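Local coordinates for protein triacylglycerol lipase (Clostridium botulinum, PDB 5AH1) that hydrolyses ester bonds as a zinc-containing lipase of the alpha/beta-hydrolase fold, with triacylglycerols and synthetic polyesters among its likely substrates, at residues 184-189 and 228-233; 361-366 and 381-386; 393-398 and 413-418. All coordinates share one frame; numbering follows the deposited sequence. Where two conformers were deposited one is given.

Interaction 1. Residues 184-189 and 228-233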
loop_
_atom_site.group_PDB
_atom_site.type_symbol
_atom_site.label_atom_id
_atom_site.label_comp_id
_atom_site.label_asym_id
_atom_site.label_seq_id
_atom_site.Cartn_x
_atom_site.Cartn_y
_atom_site.Cartn_z
ATOM N N GLY A 184 -0.663 -0.540 -1.124
ATOM C CA GLY A 184 -2.056 -0.839 -0.827
ATOM C C GLY A 184 -3.019 0.238 -1.327
ATOM O O GLY A 184 -4.108 -0.084 -1.766
ATOM N N GLY A 185 -2.572 1.487 -1.340
ATOM C CA GLY A 185 -3.386 2.573 -1.858
ATOM C C GLY A 185 -3.622 2.488 -3.366
ATOM O O GLY A 185 -4.722 2.749 -3.848
ATOM N N GLN A 186 -2.600 2.107 -4.133
ATOM C CA GLN A 186 -2.787 1.848 -5.554
ATOM C C GLN A 186 -3.714 0.665 -5.761
ATOM O O GLN A 186 -4.588 0.685 -6.638
ATOM C CB GLN A 186 -1.457 1.543 -6.237
ATOM C CG GLN A 186 -0.495 2.692 -6.387
ATOM C CD GLN A 186 0.790 2.199 -7.007
ATOM O OE1 GLN A 186 1.421 1.263 -6.478
ATOM N NE2 GLN A 186 1.169 2.772 -8.153
ATOM N N THR A 187 -3.527 -0.386 -4.964
ATOM C CA THR A 187 -4.331 -1.597 -5.110
ATOM C C THR A 187 -5.812 -1.318 -4.855
ATOM O O THR A 187 -6.666 -1.812 -5.585
ATOM C CB THR A 187 -3.835 -2.683 -4.164
ATOM O OG1 THR A 187 -2.464 -2.991 -4.468
ATOM C CG2 THR A 187 -4.680 -3.953 -4.281
ATOM N N ILE A 188 -6.139 -0.536 -3.826
ATOM C CA ILE A 188 -7.554 -0.266 -3.527
ATOM C C ILE A 188 -8.185 0.684 -4.540
ATOM O O ILE A 188 -9.369 0.554 -4.862
ATOM C CB ILE A 188 -7.798 0.218 -2.053
ATOM C CG1 ILE A 188 -7.088 1.538 -1.754
ATOM C CG2 ILE A 188 -7.341 -0.878 -1.097
ATOM C CD1 ILE A 188 -7.430 2.118 -0.391
ATOM N N ARG A 189 -7.393 1.602 -5.102
ATOM C CA ARG A 189 -7.890 2.427 -6.204
ATOM C C ARG A 189 -8.273 1.539 -7.371
ATOM O O ARG A 189 -9.279 1.736 -8.029
ATOM C CB ARG A 189 -6.852 3.449 -6.643
ATOM C CG ARG A 189 -6.633 4.642 -5.700
ATOM C CD ARG A 189 -5.409 5.461 -6.096
ATOM N NE ARG A 189 -5.443 5.777 -7.526
ATOM C CZ ARG A 189 -4.383 5.790 -8.329
ATOM N NH1 ARG A 189 -3.166 5.676 -7.821
ATOM N NH2 ARG A 189 -4.560 5.970 -9.624
ATOM N N SER A 228 0.637 7.092 2.715
ATOM C CA SER A 228 2.019 6.901 2.258
ATOM C C SER A 228 2.091 6.209 0.897
ATOM O O SER A 228 3.028 5.457 0.603
ATOM C CB SER A 228 2.819 6.081 3.272
ATOM O OG SER A 228 2.617 6.527 4.604
ATOM N N THR A 229 1.101 6.464 0.059
ATOM C CA THR A 229 0.954 5.706 -1.180
ATOM C C THR A 229 1.694 6.364 -2.352
ATOM O O THR A 229 1.593 7.579 -2.543
ATOM C CB THR A 229 -0.534 5.548 -1.535
ATOM O OG1 THR A 229 -1.142 4.715 -0.551
ATOM C CG2 THR A 229 -0.762 4.931 -2.924
ATOM N N PRO A 230 2.420 5.559 -3.144
ATOM C CA PRO A 230 3.037 6.076 -4.373
ATOM C C PRO A 230 1.998 6.246 -5.483
ATOM O O PRO A 230 1.966 5.508 -6.459
ATOM C CB PRO A 230 4.053 4.999 -4.722
ATOM C CG PRO A 230 3.417 3.731 -4.224
ATOM C CD PRO A 230 2.718 4.127 -2.941
ATOM N N ASN A 231 1.106 7.214 -5.316
ATOM C CA ASN A 231 0.067 7.417 -6.311
ATOM C C ASN A 231 0.633 7.847 -7.675
ATOM O O ASN A 231 0.018 7.577 -8.712
ATOM C CB ASN A 231 -0.982 8.411 -5.814
ATOM C CG ASN A 231 -1.972 7.795 -4.823
ATOM O OD1 ASN A 231 -2.606 6.788 -5.119
ATOM N ND2 ASN A 231 -2.128 8.424 -3.660
ATOM N N ASP A 232 1.804 8.482 -7.651
ATOM C CA ASP A 232 2.589 8.766 -8.851
ATOM C C ASP A 232 3.899 7.971 -8.885
ATOM O O ASP A 232 4.828 8.350 -9.575
ATOM C CB ASP A 232 2.891 10.264 -8.968
ATOM C CG ASP A 232 1.677 11.085 -9.323
ATOM O OD1 ASP A 232 0.800 10.597 -10.071
ATOM O OD2 ASP A 232 1.626 12.254 -8.872
ATOM N N GLY A 233 3.951 6.845 -8.185
ATOM C CA GLY A 233 5.160 6.038 -8.128
ATOM C C GLY A 233 6.146 6.543 -7.089
ATOM O O GLY A 233 5.914 7.533 -6.387
HETATM O O HOH W 1 -0.557 4.951 -9.300
#
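Arg189 reaches from its helix to Asn231 with the NH1 branch of the guanidinium, which gives OD1 of that amide a hydrogen bond of 3.0 Å (NH1 to OD1). The bond is bent, 139° at the hydrogen, with OD1 tilted out of the guanidinium plane; the two flat groups stand 62° apart. A turn in the arginine chain at chi3 (49°) swings NE round, while CD itself stays close to the same oxygen; NH2, the other branch, is held by Asn317. Water 1 sits beside this bond, accepting from Arg189 NH1 and from Gln186 NE2 (NE2 to water O 3.0 Å) and donating to Asn231 O, so that three buried polar groups share one bridge.

Helix 183-197 follows strand 176-181 through a sharp turn carrying a GxSxG sequence, consistent with the nucleophile elbow of alpha/beta-hydrolases, and residues 228-233 leave the end of the adjacent strand 221-227. Here Thr229 lies against the first turn of the helix: OG1 is 3.4 Å from Gly185 CA, a close approach made against a bare glycine CA, and is hydrogen-bonded to Ser182 O. Its CG2 meets Gln186 N at 3.6 Å. The extended Gln186 chain crosses Pro230 at about a right angle, OE1 lying 3.9 Å from ring atom CG, and its amide end finds its strongest polar partner in Asn128.

Interaction 2. Residues 361-366 and 381-386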
loop_
_atom_site.group_PDB
_atom_site.type_symbol
_atom_site.label_atom_id
_atom_site.label_comp_id
_atom_site.label_asym_id
_atom_site.label_seq_id
_atom_site.Cartn_x
_atom_site.Cartn_y
_atom_site.Cartn_z
ATOM N N ASN A 361 18.116 9.293 1.231
ATOM C CA ASN A 361 19.150 10.171 0.712
ATOM C C ASN A 361 19.294 10.015 -0.805
ATOM O O ASN A 361 19.511 11.003 -1.506
ATOM C CB ASN A 361 20.459 9.958 1.478
ATOM C CG ASN A 361 20.321 10.348 2.961
ATOM O OD1 ASN A 361 19.402 11.095 3.334
ATOM N ND2 ASN A 361 21.205 9.824 3.807
ATOM N N LEU A 362 19.159 8.798 -1.329
ATOM C CA LEU A 362 19.201 8.645 -2.782
ATOM C C LEU A 362 17.996 9.269 -3.478
ATOM O O LEU A 362 18.152 9.968 -4.465
ATOM C CB LEU A 362 19.395 7.173 -3.194
ATOM C CG LEU A 362 20.809 6.607 -2.980
ATOM C CD1 LEU A 362 20.965 5.297 -3.698
ATOM C CD2 LEU A 362 21.939 7.568 -3.412
ATOM N N MET A 363 16.792 9.033 -2.974
ATOM C CA MET A 363 15.636 9.710 -3.537
ATOM C C MET A 363 15.778 11.227 -3.398
ATOM O O MET A 363 15.338 11.983 -4.252
ATOM C CB MET A 363 14.353 9.292 -2.822
ATOM C CG MET A 363 13.729 8.007 -3.315
ATOM S SD MET A 363 12.111 7.699 -2.542
ATOM C CE MET A 363 12.731 7.161 -1.012
ATOM N N GLY A 364 16.392 11.659 -2.300
ATOM C CA GLY A 364 16.511 13.071 -1.983
ATOM C C GLY A 364 17.453 13.849 -2.883
ATOM O O GLY A 364 17.568 15.069 -2.743
ATOM N N ARG A 365 18.114 13.162 -3.808
ATOM C CA ARG A 365 18.960 13.842 -4.787
ATOM C C ARG A 365 18.792 13.284 -6.193
ATOM O O ARG A 365 19.603 13.560 -7.085
ATOM C CB ARG A 365 20.427 13.756 -4.379
ATOM C CG ARG A 365 21.020 12.348 -4.437
ATOM C CD ARG A 365 22.370 12.307 -3.733
ATOM N NE ARG A 365 22.194 12.660 -2.331
ATOM C CZ ARG A 365 23.143 13.137 -1.538
ATOM N NH1 ARG A 365 24.370 13.325 -2.011
ATOM N NH2 ARG A 365 22.849 13.430 -0.274
ATOM N N TYR A 366 17.737 12.501 -6.398
ATOM C CA TYR A 366 17.504 11.862 -7.691
ATOM C C TYR A 366 16.638 12.726 -8.600
ATOM O O TYR A 366 15.482 13.018 -8.285
ATOM C CB TYR A 366 16.847 10.498 -7.504
ATOM C CG TYR A 366 16.610 9.741 -8.795
ATOM C CD1 TYR A 366 17.609 8.981 -9.363
ATOM C CD2 TYR A 366 15.398 9.788 -9.444
ATOM C CE1 TYR A 366 17.401 8.287 -10.548
ATOM C CE2 TYR A 366 15.167 9.096 -10.612
ATOM C CZ TYR A 366 16.166 8.348 -11.161
ATOM O OH TYR A 366 15.927 7.644 -12.319
ATOM N N PHE A 381 12.222 15.553 -4.293
ATOM C CA PHE A 381 13.217 15.165 -3.307
ATOM C C PHE A 381 12.670 14.789 -1.908
ATOM O O PHE A 381 13.115 13.798 -1.323
ATOM C CB PHE A 381 14.318 16.221 -3.148
ATOM C CG PHE A 381 15.175 16.447 -4.378
ATOM C CD1 PHE A 381 15.190 15.590 -5.473
ATOM C CD2 PHE A 381 15.997 17.557 -4.416
ATOM C CE1 PHE A 381 16.009 15.863 -6.575
ATOM C CE2 PHE A 381 16.798 17.829 -5.495
ATOM C CZ PHE A 381 16.800 16.983 -6.575
ATOM N N PRO A 382 11.751 15.588 -1.339
ATOM C CA PRO A 382 11.263 15.220 -0.001
ATOM C C PRO A 382 10.596 13.850 -0.007
ATOM O O PRO A 382 9.868 13.501 -0.946
ATOM C CB PRO A 382 10.266 16.340 0.338
ATOM C CG PRO A 382 10.768 17.524 -0.462
ATOM C CD PRO A 382 11.265 16.916 -1.752
ATOM N N ASN A 383 10.813 13.084 1.054
ATOM C CA ASN A 383 10.264 11.732 1.106
ATOM C C ASN A 383 10.124 11.232 2.545
ATOM O O ASN A 383 10.422 11.959 3.497
ATOM C CB ASN A 383 11.101 10.787 0.212
ATOM C CG ASN A 383 12.512 10.578 0.721
ATOM O OD1 ASN A 383 12.739 9.793 1.646
ATOM N ND2 ASN A 383 13.475 11.289 0.129
ATOM N N ASP A 384 9.628 10.006 2.677
ATOM C CA ASP A 384 9.426 9.371 3.986
ATOM C C ASP A 384 10.319 8.146 4.176
ATOM O O ASP A 384 10.072 7.318 5.061
ATOM C CB ASP A 384 7.952 8.990 4.194
ATOM C CG ASP A 384 7.489 7.883 3.261
ATOM O OD1 ASP A 384 8.322 7.366 2.471
ATOM O OD2 ASP A 384 6.287 7.548 3.286
ATOM N N GLY A 385 11.344 8.038 3.328
ATOM C CA GLY A 385 12.244 6.897 3.319
ATOM C C GLY A 385 11.960 5.910 2.197
ATOM O O GLY A 385 12.845 5.137 1.804
ATOM N N VAL A 386 10.731 5.917 1.677
ATOM C CA VAL A 386 10.303 4.949 0.663
ATOM C C VAL A 386 9.594 5.604 -0.523
ATOM O O VAL A 386 9.825 5.198 -1.662
ATOM C CB VAL A 386 9.440 3.818 1.292
ATOM C CG1 VAL A 386 9.021 2.807 0.257
ATOM C CG2 VAL A 386 10.201 3.129 2.402
#
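Phe381 lies against the chain where helix 357-363 ends, its ring bordered by backbone atoms of residues 364-366. Gly364 O sits 3.2 Å above the ring plane and offset toward the rim, and it approaches CG at 3.2 Å. Over the same face comes Arg365 CA, a CH-pi contact 4.2 Å from the ring centroid and 17° off the normal. Tyr366 O instead meets the edge in plane, 3.4 Å from CE1. The ring therefore has backbone on a face and at an edge, while the Phe381 backbone takes part too: its O receives a CA-H...O contact from Gly364 CA.

Asn383 follows, its CG between the backbone N and the carbonyl carbon (chi1 66°), and turns its amide toward Met363. ND2 lies 3.7 Å from Met363 CB, and the amide is anchored at both ends. ND2 donates to Phe381 O, nearly along the C=O axis, and also to Ala360 O in the helix; OD1 accepts from Gly385 N in the carbonyl plane, on a lone pair.

Beyond it, Gly385 O is 3.5 Å from Met363 CE. The methionine chain bends at chi3 (-77°), which places this methyl beside the Asn383 amide as well. At Val386 the contact is with the backbone: Met363 SD lies 3.5 Å from Val386 O, an oxygen also hydrogen-bonded to Thr234.

Two successive Asx turns, with Asn383 OD1 and Asp384 OD1 each accepting from the backbone N two residues on, shape this loop. Asp384 OD2 is hydrogen-bonded to His426 ND1, a pairing consistent with the acid-histidine part of an alpha/beta-hydrolase catalytic triad.

Interaction 3. Residues 393-398 and 413-418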
loop_
_atom_site.group_PDB
_atom_site.type_symbol
_atom_site.label_atom_id
_atom_site.label_comp_id
_atom_site.label_asym_id
_atom_site.label_seq_id
_atom_site.Cartn_x
_atom_site.Cartn_y
_atom_site.Cartn_z
ATOM N N ASP A 393 -0.230 12.559 -2.444
ATOM C CA ASP A 393 -1.525 13.217 -2.283
ATOM C C ASP A 393 -2.594 12.734 -3.259
ATOM O O ASP A 393 -3.773 13.017 -3.060
ATOM C CB ASP A 393 -1.397 14.755 -2.302
ATOM C CG ASP A 393 -0.927 15.304 -3.624
ATOM O OD1 ASP A 393 -0.615 14.521 -4.536
ATOM O OD2 ASP A 393 -0.872 16.549 -3.727
ATOM N N GLY A 394 -2.189 11.987 -4.283
ATOM C CA GLY A 394 -3.128 11.486 -5.260
ATOM C C GLY A 394 -2.458 11.382 -6.603
ATOM O O GLY A 394 -1.367 11.913 -6.787
ATOM N N PRO A 395 -3.106 10.679 -7.532
ATOM C CA PRO A 395 -2.532 10.505 -8.867
ATOM C C PRO A 395 -2.603 11.818 -9.651
ATOM O O PRO A 395 -3.658 12.463 -9.664
ATOM C CB PRO A 395 -3.435 9.439 -9.479
ATOM C CG PRO A 395 -4.771 9.669 -8.795
ATOM C CD PRO A 395 -4.409 9.998 -7.386
ATOM N N LYS A 396 -1.487 12.167 -10.292
ATOM C CA LYS A 396 -1.366 13.352 -11.136
ATOM C C LYS A 396 -0.754 12.991 -12.485
ATOM O O LYS A 396 -1.239 13.462 -13.513
ATOM C CB LYS A 396 -0.525 14.419 -10.427
ATOM C CG LYS A 396 -1.171 14.889 -9.126
ATOM C CD LYS A 396 -0.318 15.835 -8.328
ATOM C CE LYS A 396 0.944 15.239 -7.749
ATOM N NZ LYS A 396 0.730 14.020 -6.909
ATOM N N LEU A 397 0.285 12.153 -12.500
ATOM C CA LEU A 397 0.863 11.676 -13.758
ATOM C C LEU A 397 -0.187 10.893 -14.509
ATOM O O LEU A 397 -0.739 9.928 -13.999
ATOM C CB LEU A 397 2.073 10.784 -13.494
ATOM C CG LEU A 397 3.253 11.361 -12.701
ATOM C CD1 LEU A 397 4.323 10.265 -12.502
ATOM C CD2 LEU A 397 3.857 12.588 -13.347
ATOM N N GLY A 398 -0.500 11.322 -15.723
ATOM C CA GLY A 398 -1.478 10.639 -16.543
ATOM C C GLY A 398 -2.899 10.618 -16.004
ATOM O O GLY A 398 -3.700 9.815 -16.492
ATOM N N GLY A 413 -15.959 12.036 -4.856
ATOM C CA GLY A 413 -15.531 11.934 -6.242
ATOM C C GLY A 413 -14.198 12.568 -6.580
ATOM O O GLY A 413 -13.844 12.677 -7.752
ATOM N N GLN A 414 -13.442 12.965 -5.562
ATOM C CA GLN A 414 -12.154 13.599 -5.765
ATOM C C GLN A 414 -11.292 13.357 -4.527
ATOM O O GLN A 414 -11.781 12.861 -3.511
ATOM C CB GLN A 414 -12.337 15.086 -6.054
ATOM C CG GLN A 414 -12.978 15.885 -4.946
ATOM C CD GLN A 414 -13.178 17.307 -5.400
ATOM O OE1 GLN A 414 -13.886 17.565 -6.364
ATOM N NE2 GLN A 414 -12.511 18.231 -4.749
ATOM N N TRP A 415 -10.021 13.713 -4.610
ATOM C CA TRP A 415 -9.078 13.519 -3.514
ATOM C C TRP A 415 -9.117 14.664 -2.509
ATOM O O TRP A 415 -8.898 15.818 -2.862
ATOM C CB TRP A 415 -7.655 13.370 -4.073
ATOM C CG TRP A 415 -7.528 12.125 -4.866
ATOM C CD1 TRP A 415 -7.799 11.960 -6.192
ATOM C CD2 TRP A 415 -7.204 10.836 -4.355
ATOM N NE1 TRP A 415 -7.646 10.646 -6.549
ATOM C CE2 TRP A 415 -7.253 9.935 -5.442
ATOM C CE3 TRP A 415 -6.816 10.360 -3.100
ATOM C CZ2 TRP A 415 -6.987 8.581 -5.284
ATOM C CZ3 TRP A 415 -6.555 9.024 -2.939
ATOM C CH2 TRP A 415 -6.623 8.143 -4.029
ATOM N N ASN A 416 -9.358 14.293 -1.263
ATOM C CA ASN A 416 -9.314 15.188 -0.114
ATOM C C ASN A 416 -7.921 14.931 0.471
ATOM O O ASN A 416 -7.696 13.931 1.156
ATOM C CB ASN A 416 -10.407 14.854 0.896
ATOM C CG ASN A 416 -11.801 15.050 0.340
ATOM O OD1 ASN A 416 -12.448 16.059 0.616
ATOM N ND2 ASN A 416 -12.300 14.080 -0.397
ATOM N N ALA A 417 -6.977 15.810 0.134
ATOM C CA ALA A 417 -5.583 15.667 0.550
ATOM C C ALA A 417 -5.435 16.212 1.971
ATOM O O ALA A 417 -5.560 17.410 2.214
ATOM C CB ALA A 417 -4.644 16.371 -0.432
ATOM N N MET A 418 -5.213 15.299 2.912
ATOM C CA MET A 418 -5.331 15.616 4.329
ATOM C C MET A 418 -4.028 16.220 4.874
ATOM O O MET A 418 -2.986 16.170 4.217
ATOM C CB MET A 418 -5.774 14.354 5.093
ATOM C CG MET A 418 -7.060 13.758 4.536
ATOM S SD MET A 418 -8.478 14.889 4.637
ATOM C CE MET A 418 -8.779 14.920 6.404
#
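This is an apolar packing contact between the loop 393-398 and strand 415-417, near one margin of the central parallel sheet, and it rests on a proline and a glycine meeting an indole. Pro395 brings CD to 3.2 Å above the Trp415 ring plane, offset toward the rim, where it is 3.4 Å from both NE1 and CE2. The two side chains cross at about a right angle, and the proline touches through CD, with CG farther off at 3.8 Å from NE1. Gly394 CA lies over the centre of one face, 4.2 Å above the plane. With no side chain, Gly394 can bring its CA over the indole, and its backbone angles (phi 148°, psi 166°) are those of glycine.

In the alpha/beta-hydrolase sheet, strand 415-417 runs parallel between 327-331 and the outermost strand 403-405. The loop packs on one surface of this strand, for the CB atoms of Trp415 and Ala417 both point toward it while that of Asn416 points away. From Trp415 CB, CG continues anti to the carbonyl carbon (chi1 -66°) and starts the indole that meets Gly394; farther out, NE1 is hydrogen-bonded to Asp401. Ala417 meets Asp393 through their CB atoms at 4.1 Å.

The loop also carries its own polar brace. Lys396 NZ folds back to Asp393 OD1, a salt bridge of 2.8 Å on the syn lone pair, and donates to Gly394 O at 3.0 Å (NZ to O). Asp232 gives the same ammonium a second carboxylate partner.

How the interactions relate
From the N terminus, interaction 1 comes first: it joins helix 183-197 to the loop after strand 221-227, closing a helix-and-strand excursion of 38 residues. Interaction 2 then ties the end of helix 357-363 to the loop at 381-386, closing an irregular passage, and interaction 3 joins loop 393-398 to strand 415-417 near the sheet's margin, closing the short passage through edge strand 403-405. The three are in series, none nested or crossing. Interactions 1 and 3 adjoin, centres about 10 Å apart: Asn231 CB packs on Gly394 C at 3.4 Å. Interactions 1 and 2 meet where Ser228 CB packs on Asp384 OD2 at 3.8 Å, whereas interactions 2 and 3 do not touch.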